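Bluetongue virus COAT protein VP7 (Bluetongue virus, PDB 1BVP) forms homotrimeric capsomers that assemble, 260 to a particle, on a VP3 scaffold to build the surface layer of the viral core. Local coordinates at the interface of chains A and B. Residues are numbered along the deposited sequence; one frame, centred on the assembly and turned at random. Chains: chain A/B, Bluetongue virus COAT protein VP7.

The interface of chains A and B. Residues chain A 3, 7, 97-98, 100-101; chain B 22-24.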
loop_
_atom_site.group_PDB
_atom_site.type_symbol
_atom_site.label_atom_id
_atom_site.label_comp_id
_atom_site.label_asym_id
_atom_site.label_seq_id
_atom_site.Cartn_x
_atom_site.Cartn_y
_atom_site.Cartn_z
ATOM N N THR A 3 -6.242 -24.102 13.466
ATOM C CA THR A 3 -5.309 -25.172 13.081
ATOM C C THR A 3 -5.749 -25.800 11.768
ATOM O O THR A 3 -4.920 -26.133 10.915
ATOM C CB THR A 3 -5.252 -26.246 14.149
ATOM O OG1 THR A 3 -6.538 -26.318 14.771
ATOM C CG2 THR A 3 -4.222 -25.887 15.210
ATOM N N ARG A 7 -3.403 -25.887 8.502
ATOM C CA ARG A 7 -3.092 -27.115 7.762
ATOM C C ARG A 7 -3.402 -27.029 6.283
ATOM O O ARG A 7 -2.548 -27.397 5.445
ATOM C CB ARG A 7 -3.774 -28.328 8.364
ATOM C CG ARG A 7 -3.176 -28.656 9.699
ATOM C CD ARG A 7 -3.873 -29.820 10.339
ATOM N NE ARG A 7 -3.344 -30.031 11.683
ATOM C CZ ARG A 7 -4.087 -29.996 12.783
ATOM N NH1 ARG A 7 -5.383 -29.770 12.690
ATOM N NH2 ARG A 7 -3.532 -30.147 13.977
ATOM N N PRO A 97 -4.518 -34.248 14.162
ATOM C CA PRO A 97 -3.338 -33.637 14.789
ATOM C C PRO A 97 -1.998 -34.104 14.298
ATOM O O PRO A 97 -0.984 -33.510 14.612
ATOM C CB PRO A 97 -3.533 -33.924 16.278
ATOM C CG PRO A 97 -4.369 -35.139 16.286
ATOM C CD PRO A 97 -5.351 -34.932 15.163
ATOM N N GLU A 98 -1.977 -35.134 13.478
ATOM C CA GLU A 98 -0.699 -35.621 12.985
ATOM C C GLU A 98 -0.211 -34.890 11.760
ATOM O O GLU A 98 0.964 -35.039 11.405
ATOM C CB GLU A 98 -0.703 -37.142 12.762
ATOM C CG GLU A 98 -0.651 -37.982 14.054
ATOM C CD GLU A 98 -2.011 -38.129 14.750
ATOM O OE1 GLU A 98 -3.048 -38.368 14.055
ATOM O OE2 GLU A 98 -2.030 -38.032 16.005
ATOM N N PRO A 100 1.225 -31.867 10.243
ATOM C CA PRO A 100 1.828 -30.642 10.783
ATOM C C PRO A 100 1.567 -29.388 9.914
ATOM O O PRO A 100 1.212 -29.486 8.735
ATOM C CB PRO A 100 3.317 -31.013 10.846
ATOM C CG PRO A 100 3.477 -31.841 9.575
ATOM C CD PRO A 100 2.188 -32.652 9.438
ATOM N N PHE A 101 1.624 -28.217 10.534
ATOM C CA PHE A 101 1.472 -26.963 9.800
ATOM C C PHE A 101 2.772 -26.176 10.007
ATOM O O PHE A 101 3.501 -26.404 10.985
ATOM C CB PHE A 101 0.240 -26.175 10.253
ATOM C CG PHE A 101 0.140 -25.973 11.743
ATOM C CD1 PHE A 101 0.868 -24.967 12.374
ATOM C CD2 PHE A 101 -0.697 -26.772 12.507
ATOM C CE1 PHE A 101 0.760 -24.766 13.769
ATOM C CE2 PHE A 101 -0.820 -26.587 13.887
ATOM C CZ PHE A 101 -0.087 -25.578 14.523
ATOM N N ARG B 22 -2.534 -30.859 21.724
ATOM C CA ARG B 22 -2.029 -32.100 21.129
ATOM C C ARG B 22 -1.452 -32.114 19.703
ATOM O O ARG B 22 -0.979 -33.157 19.244
ATOM C CB ARG B 22 -3.053 -33.244 21.319
ATOM C CG ARG B 22 -4.461 -33.028 20.717
ATOM C CD ARG B 22 -5.302 -34.307 20.882
ATOM N NE ARG B 22 -4.671 -35.451 20.203
ATOM C CZ ARG B 22 -4.882 -36.739 20.485
ATOM N NH1 ARG B 22 -5.722 -37.092 21.453
ATOM N NH2 ARG B 22 -4.250 -37.684 19.781
ATOM N N ILE B 23 -1.457 -30.972 19.025
ATOM C CA ILE B 23 -0.924 -30.875 17.670
ATOM C C ILE B 23 0.528 -31.327 17.546
ATOM O O ILE B 23 1.246 -31.376 18.531
ATOM C CB ILE B 23 -1.096 -29.431 17.121
ATOM C CG1 ILE B 23 -0.657 -28.338 18.128
ATOM C CG2 ILE B 23 -2.572 -29.220 16.848
ATOM C CD1 ILE B 23 0.840 -28.015 18.248
ATOM N N VAL B 24 0.967 -31.711 16.358
ATOM C CA VAL B 24 2.354 -32.118 16.225
ATOM C C VAL B 24 3.171 -31.033 15.537
ATOM O O VAL B 24 2.815 -30.510 14.454
ATOM C CB VAL B 24 2.540 -33.485 15.514
ATOM C CG1 VAL B 24 1.484 -34.463 15.985
ATOM C CG2 VAL B 24 2.571 -33.332 14.003
#
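Three consecutive loop residues, B:Arg22 to B:Val24, lie against the chain A loop around A:Pro97 and the start of its first helix, a mostly apolar subunit contact of the VP7 trimer. A weak hydrogen bond crosses it: the backbone N of B:Val24 donates to the carbonyl O of A:Pro97, 3.2 Å away and bent to 131° at the hydrogen. The B:Val24 isopropyl group lies against one side of this loop, both methyls facing backbone carbonyls. CG1 reaches CA of A:Glu98 at 3.9 Å; CG2 meets the carbonyl O of A:Glu98 (3.5 Å) and ring CB of A:Pro100 (4.0 Å). B:Ile23 turns to the other side. Its CG2, anti to the carbonyl carbon, points at the helix and meets the methyl CG2 of A:Thr3 obliquely at 4.1 Å, with the guanidinium NH2 of A:Arg7 beside it. The A:Phe101 ring flanks the same isoleucine, CE2 4.3 Å from its CB. A:Arg7 gets there on a chain extended from CG to NE (chi2 178°); the backbone N of A:Pro97 lies 4.2 Å above its guanidinium plane, toward the rim. The poorly ordered B:Arg22 runs alongside the A:Pro97 ring, NE 3.9 Å from CG; the carboxylate of A:Glu98, also poorly ordered, is near its guanidinium without contact, at most a loose attraction. In chain A the patch joins helix 2-15 to the loop between helices 90-94 and 103-116; chain B contributes the loop preceding helix 27-44.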